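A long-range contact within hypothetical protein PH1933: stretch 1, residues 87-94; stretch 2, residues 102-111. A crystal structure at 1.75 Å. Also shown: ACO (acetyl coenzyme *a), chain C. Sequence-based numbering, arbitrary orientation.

Stretch 1 (87-94) AIHEFVVD
Stretch 2, residues 102-111: IGRKLLITCL

Residues 87-93 form a strand, begun earlier in the chain, with extended torsions (Ile88 -114/112, Val93 -127/139) except at His89, where phi/psi is -86/-31; residues 102-111 form a helix that continues beyond the stretch. The two run nearly antiparallel: their N-to-C directions make an angle of 154°, and the axes approach to 8.8 Å. Two CA-CA distances fix the register, 8.1 Å from Ile88 CA to Cys110 CA and 6.5 Å from Val93 CA to Gly103 CA, so the elements lie closer where the helix begins. Helical phi/psi values stay near -62/-42, and Leu107 N donates to Gly103 O at 2.8 Å.

No hydrogen bond crosses between the stretches; the 351 Å² of buried surface, both sides summed, comes from packing. Ile88 and Val93 direct their CA-to-CB bonds toward the helix, whereas those of Ala87 and Val92 point away. Phe91 starts sideways, but with chi1 at 178° (t) and chi2 at 29° its ring reaches the helix and has the largest covered area of any residue here, 77 Å².

The hollow for that ring is made by Gly103, Leu106 and Leu107. Phe91 CZ lies 3.2 Å from Gly103 O, which sits at the ring edge near its plane. Phe91 CE1 is 3.9 Å from Leu106 CB and Phe91 CZ is 4.2 Å from Leu107 CB, both approached obliquely. Over one ring face lies CEP of acetyl coenzyme A.

Val93 (chi1 t) sends CG2 into a second hollow, 4.1 Å from Ile102 CG2, 4.0 Å from Gly103 N and 4.2 Å from Leu106 CD1. Leu106 (m, t) thus touches both Phe91 and Val93. At the other end, Ile88 (m, t) places CG1 3.7 Å from Cys110 SG, with Cys110 in the t rotamer, and CD1 3.9 Å from Leu107 CD1, with Leu107 at t, p.

The missing side chain of Gly103 leaves room for the ligand: an ideal CB there would be 2.0 Å from ACO O6A, a clash, and a tight 3.5 Å from Phe91 CZ. The cofactor also bridges the two elements through backbone atoms. On the strand, Phe91 O accepts from ACO N4P at 2.7 Å and Val93 N donates to ACO O9P at 2.7 Å. On the helix, Gly103 N donates to ACO O5A and Arg104 N to ACO O2A, each at 2.8 Å, so amides of the first helical turn hold phosphate oxygens.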

# COMPACT_ATOMS: atom_id res chain seq x y z
N ALA A 87 -13.16 1.57 -10.72
CA ALA A 87 -14.22 1.30 -9.76
C ALA A 87 -13.85 0.16 -8.85
O ALA A 87 -13.03 -0.68 -9.20
CB ALA A 87 -15.52 0.96 -10.50
N ILE A 88 -14.43 0.16 -7.65
CA ILE A 88 -14.24 -0.91 -6.68
C ILE A 88 -15.63 -1.52 -6.61
O ILE A 88 -16.56 -0.87 -6.14
CB ILE A 88 -13.84 -0.38 -5.28
CG1 ILE A 88 -12.52 0.39 -5.37
CG2 ILE A 88 -13.70 -1.56 -4.31
CD1 ILE A 88 -12.02 0.97 -4.04
N HIS A 89 -15.78 -2.75 -7.09
CA HIS A 89 -17.08 -3.42 -7.09
C HIS A 89 -17.40 -4.15 -5.79
O HIS A 89 -18.56 -4.27 -5.42
CB HIS A 89 -17.18 -4.42 -8.24
CG HIS A 89 -17.22 -3.78 -9.59
ND1 HIS A 89 -18.13 -2.81 -9.93
CD2 HIS A 89 -16.47 -4.00 -10.70
CE1 HIS A 89 -17.95 -2.46 -11.19
NE2 HIS A 89 -16.95 -3.17 -11.68
N GLU A 90 -16.37 -4.65 -5.13
CA GLU A 90 -16.55 -5.37 -3.88
C GLU A 90 -15.28 -5.27 -3.06
O GLU A 90 -14.19 -5.10 -3.60
CB GLU A 90 -16.90 -6.83 -4.16
CG GLU A 90 -17.36 -7.56 -2.91
CD GLU A 90 -18.41 -6.76 -2.15
OE1 GLU A 90 -19.57 -6.71 -2.62
OE2 GLU A 90 -18.07 -6.16 -1.11
N PHE A 91 -15.42 -5.38 -1.74
CA PHE A 91 -14.28 -5.24 -0.84
C PHE A 91 -14.73 -5.82 0.49
O PHE A 91 -15.58 -5.24 1.17
CB PHE A 91 -13.95 -3.75 -0.73
CG PHE A 91 -12.83 -3.43 0.21
CD1 PHE A 91 -11.80 -4.33 0.45
CD2 PHE A 91 -12.77 -2.17 0.80
CE1 PHE A 91 -10.73 -3.98 1.27
CE2 PHE A 91 -11.70 -1.81 1.62
CZ PHE A 91 -10.68 -2.72 1.86
N VAL A 92 -14.16 -6.95 0.88
CA VAL A 92 -14.58 -7.56 2.13
C VAL A 92 -13.51 -8.46 2.74
O VAL A 92 -12.74 -9.12 2.03
CB VAL A 92 -15.88 -8.38 1.92
CG1 VAL A 92 -15.66 -9.44 0.85
CG2 VAL A 92 -16.34 -9.01 3.23
N VAL A 93 -13.47 -8.47 4.06
CA VAL A 93 -12.51 -9.29 4.79
C VAL A 93 -13.26 -10.15 5.81
O VAL A 93 -14.21 -9.68 6.44
CB VAL A 93 -11.50 -8.40 5.54
CG1 VAL A 93 -10.62 -9.25 6.44
CG2 VAL A 93 -10.65 -7.63 4.53
N ASP A 94 -12.84 -11.40 5.94
CA ASP A 94 -13.46 -12.32 6.89
C ASP A 94 -13.57 -11.62 8.24
O ASP A 94 -12.62 -10.99 8.70
CB ASP A 94 -12.59 -13.58 7.03
CG ASP A 94 -13.17 -14.58 8.00
OD1 ASP A 94 -13.26 -14.27 9.21
OD2 ASP A 94 -13.53 -15.69 7.56
N ILE A 102 -5.65 -5.94 7.11
CA ILE A 102 -5.75 -6.65 5.85
C ILE A 102 -6.50 -5.81 4.81
O ILE A 102 -6.08 -5.72 3.66
CB ILE A 102 -6.46 -8.01 6.03
CG1 ILE A 102 -5.57 -8.92 6.88
CG2 ILE A 102 -6.72 -8.65 4.67
CD1 ILE A 102 -6.22 -10.24 7.25
N GLY A 103 -7.60 -5.18 5.23
CA GLY A 103 -8.37 -4.35 4.31
C GLY A 103 -7.51 -3.23 3.76
O GLY A 103 -7.55 -2.92 2.57
N ARG A 104 -6.71 -2.62 4.64
CA ARG A 104 -5.83 -1.54 4.25
C ARG A 104 -4.88 -2.01 3.15
O ARG A 104 -4.66 -1.30 2.17
CB ARG A 104 -5.02 -1.07 5.46
CG ARG A 104 -4.11 0.11 5.20
CD ARG A 104 -3.24 0.40 6.43
NE ARG A 104 -4.03 0.82 7.58
CZ ARG A 104 -4.53 2.04 7.74
NH1 ARG A 104 -4.34 2.97 6.81
NH2 ARG A 104 -5.22 2.34 8.83
N LYS A 105 -4.33 -3.21 3.30
CA LYS A 105 -3.40 -3.75 2.30
C LYS A 105 -4.09 -3.95 0.96
O LYS A 105 -3.53 -3.66 -0.10
CB LYS A 105 -2.81 -5.07 2.78
CG LYS A 105 -1.98 -4.96 4.05
CD LYS A 105 -1.38 -6.31 4.44
CE LYS A 105 -0.31 -6.75 3.46
NZ LYS A 105 0.85 -5.81 3.47
N LEU A 106 -5.32 -4.46 1.01
CA LEU A 106 -6.07 -4.68 -0.21
C LEU A 106 -6.41 -3.36 -0.89
O LEU A 106 -6.33 -3.25 -2.11
CB LEU A 106 -7.36 -5.46 0.10
CG LEU A 106 -7.18 -6.97 0.35
CD1 LEU A 106 -8.46 -7.55 0.91
CD2 LEU A 106 -6.79 -7.67 -0.96
N LEU A 107 -6.77 -2.34 -0.10
CA LEU A 107 -7.12 -1.04 -0.67
C LEU A 107 -5.91 -0.37 -1.32
O LEU A 107 -6.02 0.19 -2.41
CB LEU A 107 -7.74 -0.13 0.40
CG LEU A 107 -8.31 1.21 -0.07
CD1 LEU A 107 -9.30 0.99 -1.22
CD2 LEU A 107 -9.00 1.90 1.10
N ILE A 108 -4.76 -0.44 -0.65
CA ILE A 108 -3.54 0.14 -1.20
C ILE A 108 -3.20 -0.56 -2.52
O ILE A 108 -2.82 0.08 -3.50
CB ILE A 108 -2.37 -0.01 -0.20
CG1 ILE A 108 -2.60 0.93 0.99
CG2 ILE A 108 -1.04 0.29 -0.89
CD1 ILE A 108 -1.60 0.77 2.13
N THR A 109 -3.36 -1.88 -2.54
CA THR A 109 -3.09 -2.67 -3.74
C THR A 109 -4.03 -2.20 -4.85
O THR A 109 -3.61 -2.03 -6.00
CB THR A 109 -3.33 -4.17 -3.49
OG1 THR A 109 -2.40 -4.63 -2.50
CG2 THR A 109 -3.13 -4.97 -4.77
N CYS A 110 -5.29 -1.98 -4.49
CA CYS A 110 -6.29 -1.52 -5.44
C CYS A 110 -5.94 -0.14 -6.01
O CYS A 110 -6.03 0.08 -7.22
CB CYS A 110 -7.66 -1.45 -4.77
SG CYS A 110 -8.92 -0.59 -5.74
N LEU A 111 -5.54 0.78 -5.14
CA LEU A 111 -5.20 2.12 -5.58
C LEU A 111 -3.99 2.11 -6.52
O LEU A 111 -3.96 2.85 -7.50
CB LEU A 111 -4.93 3.03 -4.38
CG LEU A 111 -6.14 3.31 -3.48
CD1 LEU A 111 -5.80 4.39 -2.47
CD2 LEU A 111 -7.31 3.75 -4.32
N1A ACO C . -15.07 1.72 12.43
C2A ACO C . -14.21 2.73 12.29
N3A ACO C . -13.14 2.77 11.45
C4A ACO C . -13.00 1.60 10.68
C5A ACO C . -13.85 0.51 10.77
C6A ACO C . -14.95 0.59 11.72
N6A ACO C . -15.81 -0.42 11.89
N7A ACO C . -13.44 -0.49 9.90
C8A ACO C . -12.39 0.01 9.31
N9A ACO C . -12.05 1.29 9.73
C1B ACO C . -10.96 2.15 9.31
C2B ACO C . -9.89 2.41 10.39
O2B ACO C . -9.30 3.69 10.09
C3B ACO C . -8.98 1.16 10.25
O3B ACO C . -7.67 1.56 10.72
P3B ACO C . -7.11 1.41 12.22
O7A ACO C . -8.04 2.26 13.04
O8A ACO C . -5.76 1.94 12.18
O9A ACO C . -7.18 -0.03 12.56
C4B ACO C . -8.96 0.94 8.76
O4B ACO C . -10.17 1.59 8.29
C5B ACO C . -9.12 -0.50 8.32
O5B ACO C . -8.31 -1.42 9.03
P1A ACO C . -8.24 -2.93 8.52
O1A ACO C . -7.91 -3.77 9.66
O2A ACO C . -7.30 -2.97 7.33
O3A ACO C . -9.83 -3.19 8.20
P2A ACO C . -10.47 -4.48 7.63
O4A ACO C . -11.49 -4.84 8.63
O5A ACO C . -9.37 -5.45 7.38
O6A ACO C . -11.12 -4.10 6.28
CBP ACO C . -13.45 -3.70 5.44
CCP ACO C . -12.24 -3.11 6.12
CDP ACO C . -14.47 -2.53 5.25
CEP ACO C . -13.04 -4.33 4.09
CAP ACO C . -14.02 -4.83 6.38
OAP ACO C . -14.43 -4.24 7.62
C9P ACO C . -15.25 -5.60 5.84
O9P ACO C . -15.12 -6.64 5.20
N8P ACO C . -16.48 -5.05 6.09
C7P ACO C . -17.77 -5.65 5.64
C6P ACO C . -18.02 -5.52 4.12
C5P ACO C . -18.05 -4.08 3.66
O5P ACO C . -18.72 -3.22 4.28
N4P ACO C . -17.38 -3.74 2.57
C3P ACO C . -17.18 -2.50 1.82
C2P ACO C . -18.43 -2.37 0.94
S1P ACO C . -18.22 -0.82 -0.09
C ACO C . -17.71 -1.43 -1.40
O ACO C . -17.49 -2.69 -1.69
CH3 ACO C . -17.29 -0.69 -2.81